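Local coordinates for hypothetical protein TT1662 (Thermus thermophilus, PDB 1UFO) that probably acts as a hydrolase with the alpha/beta hydrolase fold, although its natural substrate and reaction remain unidentified, at residues Thr5-Leu10 / Gly35-Ile40; Asp58-Gly63 / Lys89-Arg94; Met142-Gly147 / Ala157-Pro162. All coordinates share one frame; numbering follows the deposited sequence.

Contact 1 (Thr5-Leu10 / Gly35-Ile40); sequences TERLTL and GSKEHI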
loop_
_atom_site.group_PDB
_atom_site.type_symbol
_atom_site.label_atom_id
_atom_site.label_comp_id
_atom_site.label_asym_id
_atom_site.label_seq_id
_atom_site.Cartn_x
_atom_site.Cartn_y
_atom_site.Cartn_z
ATOM N N THR A 5 -21.951 0.598 -18.941
ATOM C CA THR A 5 -22.525 1.328 -17.867
ATOM C C THR A 5 -24.007 1.254 -17.915
ATOM O O THR A 5 -24.594 1.412 -18.989
ATOM C CB THR A 5 -22.087 2.792 -17.962
ATOM O OG1 THR A 5 -20.666 2.813 -17.846
ATOM C CG2 THR A 5 -22.724 3.668 -16.823
ATOM N N GLU A 6 -24.632 0.984 -16.783
ATOM C CA GLU A 6 -26.067 0.998 -16.737
ATOM C C GLU A 6 -26.597 1.418 -15.397
ATOM O O GLU A 6 -25.833 1.518 -14.414
ATOM C CB GLU A 6 -26.686 -0.346 -17.115
ATOM C CG GLU A 6 -26.066 -1.587 -16.629
ATOM C CD GLU A 6 -26.722 -2.800 -17.321
ATOM O OE1 GLU A 6 -26.210 -3.331 -18.349
ATOM O OE2 GLU A 6 -27.778 -3.199 -16.853
ATOM N N ARG A 7 -27.888 1.731 -15.380
ATOM C CA ARG A 7 -28.575 2.100 -14.141
ATOM C C ARG A 7 -29.437 0.925 -13.726
ATOM O O ARG A 7 -30.243 0.428 -14.541
ATOM C CB ARG A 7 -29.469 3.346 -14.324
ATOM C CG ARG A 7 -28.750 4.616 -14.881
ATOM C CD ARG A 7 -27.812 5.342 -13.817
ATOM N NE ARG A 7 -28.660 5.861 -12.795
ATOM C CZ ARG A 7 -28.953 7.140 -12.627
ATOM N NH1 ARG A 7 -29.789 7.438 -11.662
ATOM N NH2 ARG A 7 -28.351 8.099 -13.346
ATOM N N LEU A 8 -29.258 0.450 -12.493
ATOM C CA LEU A 8 -30.032 -0.675 -11.967
ATOM C C LEU A 8 -30.864 -0.142 -10.838
ATOM O O LEU A 8 -30.660 1.000 -10.397
ATOM C CB LEU A 8 -29.098 -1.698 -11.362
ATOM C CG LEU A 8 -28.033 -2.193 -12.298
ATOM C CD1 LEU A 8 -27.148 -3.165 -11.559
ATOM C CD2 LEU A 8 -28.721 -2.923 -13.491
ATOM N N THR A 9 -31.796 -0.965 -10.373
ATOM C CA THR A 9 -32.591 -0.656 -9.200
ATOM C C THR A 9 -32.278 -1.706 -8.159
ATOM O O THR A 9 -32.456 -2.889 -8.421
ATOM C CB THR A 9 -34.126 -0.660 -9.494
ATOM O OG1 THR A 9 -34.408 0.355 -10.469
ATOM C CG2 THR A 9 -34.915 -0.341 -8.152
ATOM N N LEU A 10 -31.759 -1.269 -6.974
ATOM C CA LEU A 10 -31.414 -2.199 -5.899
ATOM C C LEU A 10 -31.934 -1.617 -4.619
ATOM O O LEU A 10 -31.684 -0.462 -4.352
ATOM C CB LEU A 10 -29.914 -2.317 -5.803
ATOM C CG LEU A 10 -29.261 -3.068 -6.944
ATOM C CD1 LEU A 10 -27.715 -2.792 -6.893
ATOM C CD2 LEU A 10 -29.515 -4.532 -6.756
ATOM N N GLY A 35 -19.858 15.074 -3.423
ATOM C CA GLY A 35 -19.561 14.257 -4.583
ATOM C C GLY A 35 -20.795 13.614 -5.154
ATOM O O GLY A 35 -21.925 14.090 -4.913
ATOM N N SER A 36 -20.595 12.507 -5.912
ATOM C CA SER A 36 -21.735 11.860 -6.551
ATOM C C SER A 36 -21.316 10.442 -6.965
ATOM O O SER A 36 -20.098 10.113 -6.928
ATOM C CB SER A 36 -22.082 12.611 -7.851
ATOM O OG SER A 36 -20.970 12.545 -8.752
ATOM N N LYS A 37 -22.289 9.619 -7.358
ATOM C CA LYS A 37 -22.007 8.255 -7.790
ATOM C C LYS A 37 -21.103 8.247 -9.021
ATOM O O LYS A 37 -20.225 7.416 -9.127
ATOM C CB LYS A 37 -23.333 7.482 -8.016
ATOM C CG LYS A 37 -24.190 8.054 -9.103
ATOM C CD LYS A 37 -25.597 7.458 -8.982
ATOM C CE LYS A 37 -26.539 7.883 -10.116
ATOM N NZ LYS A 37 -26.693 9.418 -10.263
ATOM N N GLU A 38 -21.273 9.206 -9.939
ATOM C CA GLU A 38 -20.395 9.144 -11.105
ATOM C C GLU A 38 -18.962 9.514 -10.762
ATOM O O GLU A 38 -18.061 8.925 -11.336
ATOM C CB GLU A 38 -20.867 10.142 -12.190
ATOM C CG GLU A 38 -22.284 9.868 -12.708
ATOM C CD GLU A 38 -23.451 10.320 -11.784
ATOM O OE1 GLU A 38 -24.588 9.854 -12.050
ATOM O OE2 GLU A 38 -23.245 11.095 -10.825
ATOM N N HIS A 39 -18.815 10.471 -9.856
ATOM C CA HIS A 39 -17.459 10.903 -9.488
ATOM C C HIS A 39 -16.669 9.756 -8.829
ATOM O O HIS A 39 -15.542 9.494 -9.216
ATOM C CB HIS A 39 -17.548 12.080 -8.507
ATOM C CG HIS A 39 -16.217 12.672 -8.201
ATOM N ND1 HIS A 39 -15.793 12.911 -6.912
ATOM C CD2 HIS A 39 -15.209 13.060 -9.021
ATOM C CE1 HIS A 39 -14.576 13.441 -6.955
ATOM N NE2 HIS A 39 -14.192 13.547 -8.224
ATOM N N ILE A 40 -17.278 9.075 -7.855
ATOM C CA ILE A 40 -16.471 8.032 -7.171
ATOM C C ILE A 40 -16.140 6.857 -8.136
ATOM O O ILE A 40 -14.998 6.367 -8.126
ATOM C CB ILE A 40 -17.196 7.565 -5.858
ATOM C CG1 ILE A 40 -16.302 6.574 -5.098
ATOM C CG2 ILE A 40 -18.493 6.841 -6.171
ATOM C CD1 ILE A 40 -15.101 7.254 -4.564
#
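R7, reaching out from strand 3-10, meets K37 in the first turn of helix 37-42, and the pair illustrates how two cations can touch when carboxylates bind them together. Helix 37-42 is prepared by S36, its N-cap, whose OG accepts a hydrogen bond from H39 N at 3.2 Å. K37 follows and makes this segment's main contact. Its chain, extended through chi2 and chi3, lays the methylene CE over the centre of one face of the R7 guanidinium, with K37 CE 3.6 Å from R7 CZ; the bend at chi4 (-56°) then turns NZ aside to its carboxylate partners. The two side chains cross at about a right angle, and R7 folds at chi2 and chi3 to present that face. The cationic ends are also close, R7 NH2 lying 3.7 Å from K37 NZ, but both form salt bridges to E64 OE1, and K37 NZ has a further one to D58 OD1. E38 comes next: its OE1 takes a salt bridge from K37 NZ at 2.8 Å, on the syn side of the carboxylate. R7 NH2 stays 4.3 Å from E38 OE1, which lies well out of the guanidinium plane, an attraction of charge alone. R7 NH1 also bonds S14 OG in the neighbouring strand 13-20, K37 packs on A56 of strand 52-56, and L8 and L10 turn to helix 77-103, so the contact ties the sheet edge to helix 37-42.

Contact 2 (Asp58-Gly63 / Lys89-Arg94); sequences DAPRHG and KEEARR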
loop_
_atom_site.group_PDB
_atom_site.type_symbol
_atom_site.label_atom_id
_atom_site.label_comp_id
_atom_site.label_asym_id
_atom_site.label_seq_id
_atom_site.Cartn_x
_atom_site.Cartn_y
_atom_site.Cartn_z
ATOM N N ASP A 58 -26.145 7.779 -5.285
ATOM C CA ASP A 58 -25.986 9.081 -4.657
ATOM C C ASP A 58 -26.460 9.086 -3.200
ATOM O O ASP A 58 -27.496 8.518 -2.869
ATOM C CB ASP A 58 -26.819 10.132 -5.418
ATOM C CG ASP A 58 -26.258 10.459 -6.774
ATOM O OD1 ASP A 58 -27.071 10.690 -7.725
ATOM O OD2 ASP A 58 -25.026 10.495 -6.910
ATOM N N ALA A 59 -25.702 9.765 -2.356
ATOM C CA ALA A 59 -26.093 9.879 -0.940
ATOM C C ALA A 59 -27.236 10.871 -0.813
ATOM O O ALA A 59 -27.496 11.647 -1.715
ATOM C CB ALA A 59 -24.869 10.401 -0.136
ATOM N N PRO A 60 -27.902 10.828 0.306
ATOM C CA PRO A 60 -28.994 11.810 0.483
ATOM C C PRO A 60 -28.432 13.195 0.253
ATOM O O PRO A 60 -27.285 13.522 0.634
ATOM C CB PRO A 60 -29.408 11.613 1.931
ATOM C CG PRO A 60 -29.114 10.203 2.217
ATOM C CD PRO A 60 -27.786 9.910 1.453
ATOM N N ARG A 61 -29.225 14.061 -0.387
ATOM C CA ARG A 61 -28.877 15.428 -0.701
ATOM C C ARG A 61 -27.777 15.667 -1.750
ATOM O O ARG A 61 -27.369 16.812 -1.991
ATOM C CB ARG A 61 -28.458 16.189 0.571
ATOM C CG ARG A 61 -29.509 16.267 1.578
ATOM C CD ARG A 61 -29.074 17.114 2.774
ATOM N NE ARG A 61 -28.811 18.520 2.481
ATOM C CZ ARG A 61 -28.645 19.399 3.464
ATOM N NH1 ARG A 61 -28.711 18.944 4.711
ATOM N NH2 ARG A 61 -28.452 20.707 3.221
ATOM N N HIS A 62 -27.314 14.616 -2.423
ATOM C CA HIS A 62 -26.266 14.712 -3.373
ATOM C C HIS A 62 -26.685 14.197 -4.770
ATOM O O HIS A 62 -27.665 13.450 -4.905
ATOM C CB HIS A 62 -25.093 13.807 -2.904
ATOM C CG HIS A 62 -24.340 14.372 -1.746
ATOM N ND1 HIS A 62 -24.855 14.431 -0.469
ATOM C CD2 HIS A 62 -23.107 14.952 -1.699
ATOM C CE1 HIS A 62 -23.963 15.033 0.321
ATOM N NE2 HIS A 62 -22.907 15.352 -0.406
ATOM N N GLY A 63 -25.940 14.625 -5.766
ATOM C CA GLY A 63 -26.122 14.137 -7.108
ATOM C C GLY A 63 -27.499 14.444 -7.681
ATOM O O GLY A 63 -27.935 15.635 -7.779
ATOM N N LYS A 89 -25.495 5.252 5.119
ATOM C CA LYS A 89 -25.194 3.960 5.691
ATOM C C LYS A 89 -26.363 2.998 5.558
ATOM O O LYS A 89 -26.187 1.848 5.130
ATOM C CB LYS A 89 -24.875 4.129 7.215
ATOM C CG LYS A 89 -24.632 2.796 7.922
ATOM C CD LYS A 89 -25.033 2.819 9.400
ATOM C CE LYS A 89 -26.533 2.938 9.506
ATOM N NZ LYS A 89 -26.995 2.710 10.903
ATOM N N GLU A 90 -27.559 3.448 5.963
ATOM C CA GLU A 90 -28.708 2.519 5.987
ATOM C C GLU A 90 -29.035 2.072 4.574
ATOM O O GLU A 90 -29.360 0.896 4.369
ATOM C CB GLU A 90 -29.869 3.224 6.689
ATOM C CG GLU A 90 -31.102 2.415 6.890
ATOM C CD GLU A 90 -31.941 2.349 5.599
ATOM O OE1 GLU A 90 -32.687 1.361 5.527
ATOM O OE2 GLU A 90 -31.902 3.256 4.730
ATOM N N GLU A 91 -28.941 2.995 3.630
ATOM C CA GLU A 91 -29.222 2.679 2.199
ATOM C C GLU A 91 -28.159 1.728 1.660
ATOM O O GLU A 91 -28.453 0.769 0.937
ATOM C CB GLU A 91 -29.206 3.956 1.332
ATOM C CG GLU A 91 -30.429 4.831 1.668
ATOM C CD GLU A 91 -30.299 6.235 1.218
ATOM O OE1 GLU A 91 -29.209 6.637 0.772
ATOM O OE2 GLU A 91 -31.334 6.959 1.317
ATOM N N ALA A 92 -26.886 2.005 1.992
ATOM C CA ALA A 92 -25.824 1.186 1.455
ATOM C C ALA A 92 -25.934 -0.243 1.913
ATOM O O ALA A 92 -25.644 -1.165 1.163
ATOM C CB ALA A 92 -24.448 1.778 1.925
ATOM N N ARG A 93 -26.340 -0.463 3.172
ATOM C CA ARG A 93 -26.420 -1.836 3.625
ATOM C C ARG A 93 -27.516 -2.569 2.815
ATOM O O ARG A 93 -27.305 -3.737 2.401
ATOM C CB ARG A 93 -26.729 -1.907 5.111
ATOM C CG ARG A 93 -26.544 -3.302 5.587
ATOM C CD ARG A 93 -26.570 -3.417 7.079
ATOM N NE ARG A 93 -26.325 -4.832 7.435
ATOM C CZ ARG A 93 -25.909 -5.219 8.628
ATOM N NH1 ARG A 93 -25.744 -6.518 8.885
ATOM N NH2 ARG A 93 -25.633 -4.299 9.557
ATOM N N ARG A 94 -28.636 -1.888 2.572
ATOM C CA ARG A 94 -29.722 -2.543 1.786
ATOM C C ARG A 94 -29.278 -2.794 0.344
ATOM O O ARG A 94 -29.525 -3.910 -0.209
ATOM C CB ARG A 94 -31.021 -1.729 1.838
ATOM C CG ARG A 94 -31.704 -1.872 3.222
ATOM C CD ARG A 94 -33.066 -1.224 3.225
ATOM N NE ARG A 94 -32.955 0.230 3.119
ATOM C CZ ARG A 94 -33.246 0.993 2.066
ATOM N NH1 ARG A 94 -33.066 2.325 2.134
ATOM N NH2 ARG A 94 -33.715 0.457 0.943
#
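P60 occupies the second position of a type II beta turn, A59 to H62, closed by H62 N to A59 O at 3.1 Å, and from there it meets E91 in the middle of helix 77-103. The contact is a flank of the proline ring laid against a carboxylate. E91 points its side chain at the turn and keeps it extended beyond CG (chi2 162°), running past P60 in the opposite direction. As a result E91 OE1 comes 3.6 Å from P60 CD, and E91 OE2 4.0 Å from P60 CG. The turn is braced from within: H62 ND1 donates to P60 O over 2.8 Å, nearly straight at 170° and in the plane of the imidazole, although the donor is tilted 35° out of the carbonyl plane. One turn of helix is likewise stiffened by R94, which grips E90 side-on, NE to OE1 at 2.7 Å and NH1 to OE2 at 3.0 Å. R65 lies between the two parts of the contact, its NH2 in a salt bridge to E91 OE2 and its NH1 donating to D58 O. D58 O and E91 OE1, both acceptors, come no nearer to each other than 4.4 Å. A buried carboxylate beside proline methylenes would be costly alone; with the R65 guanidinium serving both it and a loop carbonyl, E91 is probably kept ionised, and loop and helix are joined through that shared cation.

Contact 3 (Met142-Gly147 / Ala157-Pro162); sequences MKLPQG and ALYQAP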
loop_
_atom_site.group_PDB
_atom_site.type_symbol
_atom_site.label_atom_id
_atom_site.label_comp_id
_atom_site.label_asym_id
_atom_site.label_seq_id
_atom_site.Cartn_x
_atom_site.Cartn_y
_atom_site.Cartn_z
HETATM N N MSE A 142 -15.426 14.138 12.147
HETATM C CA MSE A 142 -14.541 15.286 12.197
HETATM C C MSE A 142 -14.534 15.992 13.515
HETATM O O MSE A 142 -15.474 15.995 14.297
HETATM C CB MSE A 142 -14.913 16.286 11.087
HETATM C CG MSE A 142 -16.261 17.005 11.339
HETATM SE SE MSE A 142 -16.697 18.230 9.892
HETATM C CE MSE A 142 -17.722 17.081 8.853
ATOM N N LYS A 143 -13.412 16.633 13.779
ATOM C CA LYS A 143 -13.328 17.436 14.984
ATOM C C LYS A 143 -14.439 18.476 14.885
ATOM O O LYS A 143 -14.583 19.117 13.861
ATOM C CB LYS A 143 -11.936 18.072 14.998
ATOM C CG LYS A 143 -10.942 17.039 14.464
ATOM C CD LYS A 143 -9.481 17.224 14.881
ATOM C CE LYS A 143 -8.532 16.669 13.757
ATOM N NZ LYS A 143 -8.656 17.469 12.539
ATOM N N LEU A 144 -15.169 18.688 15.984
ATOM C CA LEU A 144 -16.299 19.613 15.993
ATOM C C LEU A 144 -15.857 21.062 15.998
ATOM O O LEU A 144 -15.305 21.520 16.985
ATOM C CB LEU A 144 -17.190 19.328 17.214
ATOM C CG LEU A 144 -18.596 19.859 16.997
ATOM C CD1 LEU A 144 -19.336 19.009 16.016
ATOM C CD2 LEU A 144 -19.360 19.863 18.366
ATOM N N PRO A 145 -16.096 21.799 14.912
ATOM C CA PRO A 145 -15.660 23.220 14.867
ATOM C C PRO A 145 -16.463 24.052 15.827
ATOM O O PRO A 145 -17.595 23.743 16.114
ATOM C CB PRO A 145 -15.941 23.651 13.442
ATOM C CG PRO A 145 -16.248 22.292 12.653
ATOM C CD PRO A 145 -16.839 21.424 13.709
ATOM N N GLN A 146 -15.874 25.156 16.284
ATOM C CA GLN A 146 -16.527 26.096 17.177
ATOM C C GLN A 146 -17.708 26.717 16.441
ATOM O O GLN A 146 -17.629 27.070 15.238
ATOM C CB GLN A 146 -15.530 27.192 17.556
ATOM C CG GLN A 146 -15.887 27.962 18.784
ATOM C CD GLN A 146 -15.891 27.041 19.986
ATOM O OE1 GLN A 146 -15.020 26.157 20.121
ATOM N NE2 GLN A 146 -16.870 27.216 20.853
ATOM N N GLY A 147 -18.813 26.794 17.156
ATOM C CA GLY A 147 -20.003 27.379 16.614
ATOM C C GLY A 147 -21.001 26.362 16.082
ATOM O O GLY A 147 -22.113 26.733 15.721
ATOM N N ALA A 157 -24.848 10.423 19.051
ATOM C CA ALA A 157 -24.398 9.079 19.328
ATOM C C ALA A 157 -23.115 8.724 18.647
ATOM O O ALA A 157 -22.321 7.965 19.198
ATOM C CB ALA A 157 -25.473 8.059 18.950
ATOM N N LEU A 158 -22.909 9.249 17.424
ATOM C CA LEU A 158 -21.678 8.997 16.675
ATOM C C LEU A 158 -20.483 9.644 17.363
ATOM O O LEU A 158 -19.399 9.120 17.276
ATOM C CB LEU A 158 -21.764 9.569 15.225
ATOM C CG LEU A 158 -22.756 8.981 14.295
ATOM C CD1 LEU A 158 -22.737 9.577 12.958
ATOM C CD2 LEU A 158 -22.412 7.471 14.232
ATOM N N TYR A 159 -20.675 10.799 18.017
ATOM C CA TYR A 159 -19.572 11.450 18.714
ATOM C C TYR A 159 -19.308 10.773 20.056
ATOM O O TYR A 159 -18.188 10.634 20.505
ATOM C CB TYR A 159 -19.872 12.964 18.876
ATOM C CG TYR A 159 -19.479 13.798 17.692
ATOM C CD1 TYR A 159 -20.346 13.997 16.595
ATOM C CD2 TYR A 159 -18.170 14.324 17.593
ATOM C CE1 TYR A 159 -19.942 14.678 15.435
ATOM C CE2 TYR A 159 -17.767 15.001 16.443
ATOM C CZ TYR A 159 -18.635 15.182 15.360
ATOM O OH TYR A 159 -18.239 15.759 14.220
ATOM N N GLN A 160 -20.368 10.294 20.689
ATOM C CA GLN A 160 -20.216 9.596 21.931
ATOM C C GLN A 160 -19.496 8.263 21.760
ATOM O O GLN A 160 -18.702 7.852 22.621
ATOM C CB GLN A 160 -21.601 9.361 22.519
ATOM C CG GLN A 160 -21.580 8.944 23.945
ATOM C CD GLN A 160 -22.261 7.620 24.142
ATOM O OE1 GLN A 160 -21.826 6.568 23.610
ATOM N NE2 GLN A 160 -23.336 7.640 24.922
ATOM N N ALA A 161 -19.802 7.554 20.664
ATOM C CA ALA A 161 -19.206 6.249 20.414
ATOM C C ALA A 161 -18.892 6.125 18.908
ATOM O O ALA A 161 -19.644 5.541 18.149
ATOM C CB ALA A 161 -20.160 5.091 20.849
ATOM N N PRO A 162 -17.795 6.758 18.458
ATOM C CA PRO A 162 -17.418 6.689 17.033
ATOM C C PRO A 162 -17.277 5.215 16.607
ATOM O O PRO A 162 -16.890 4.349 17.410
ATOM C CB PRO A 162 -16.058 7.384 17.005
ATOM C CG PRO A 162 -16.202 8.407 18.162
ATOM C CD PRO A 162 -16.882 7.606 19.219
#
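Y159 and the selenomethionine M142 meet through a hydrogen bond from a side chain to a backbone carbonyl: Y159 OH donates to M142 O at 2.8 Å. The oxygen lies at the edge of the phenol, near the ring plane, so that it is also 3.3 Å from Y159 CE2. On the acceptor's side the approach is bent, with a C=O...donor angle of 138° and the hydroxyl only 18° off the carbonyl plane. The same hydroxyl is flanked by carbon. M142 CG sits 3.7 Å from Y159 OH, and L144 CD1 is 3.9 Å from Y159 CZ, its side chain crossing that of Y159 at a slant. L144 brings that methyl across because CG stands away from the backbone N (chi1 -158°) on a side chain aimed at the helix. Both segments belong to the insertion between strands 132-135 and 175-180 of the alpha/beta hydrolase sheet, the place in the chain where many members of this fold carry a lid or cap. Here the insertion comprises an irregular loop and the short helix 153-160, whose last turn supplies Y159; A161 N to A157 O, 2.9 Å, completes that turn. Further out, helix 77-103 positions the loop: Y82 OH is hydrogen-bonded to M142 N, V81 touches M142, and V78 packs against L144, P145 and Y159. From the same helix as Y159, L158 rests on F117 and L121 of helix 114-124.

How the contacts relate
Contacts 1 and 2 are neighbours, their centres 11 Å apart, and they share a charged network: K37 NZ of contact 1 forms a salt bridge with D58 OD1 of contact 2 at 2.9 Å. Contact 3 stands apart on the opposite side of the chain's centre from contact 1, with about 30 Å between centres and about 13 Å between nearest atoms. From contact 2 it is 21 Å away centre to centre. Helix 77-103 is the common element: it supplies one segment of contact 2, packs against M142, L144 and Y159 of contact 3, and meets strand 3-10 of contact 1 through L8 and L10. The probable catalytic centre, S113 on a nucleophile elbow with H217 and D183, shares no residue with any of the three.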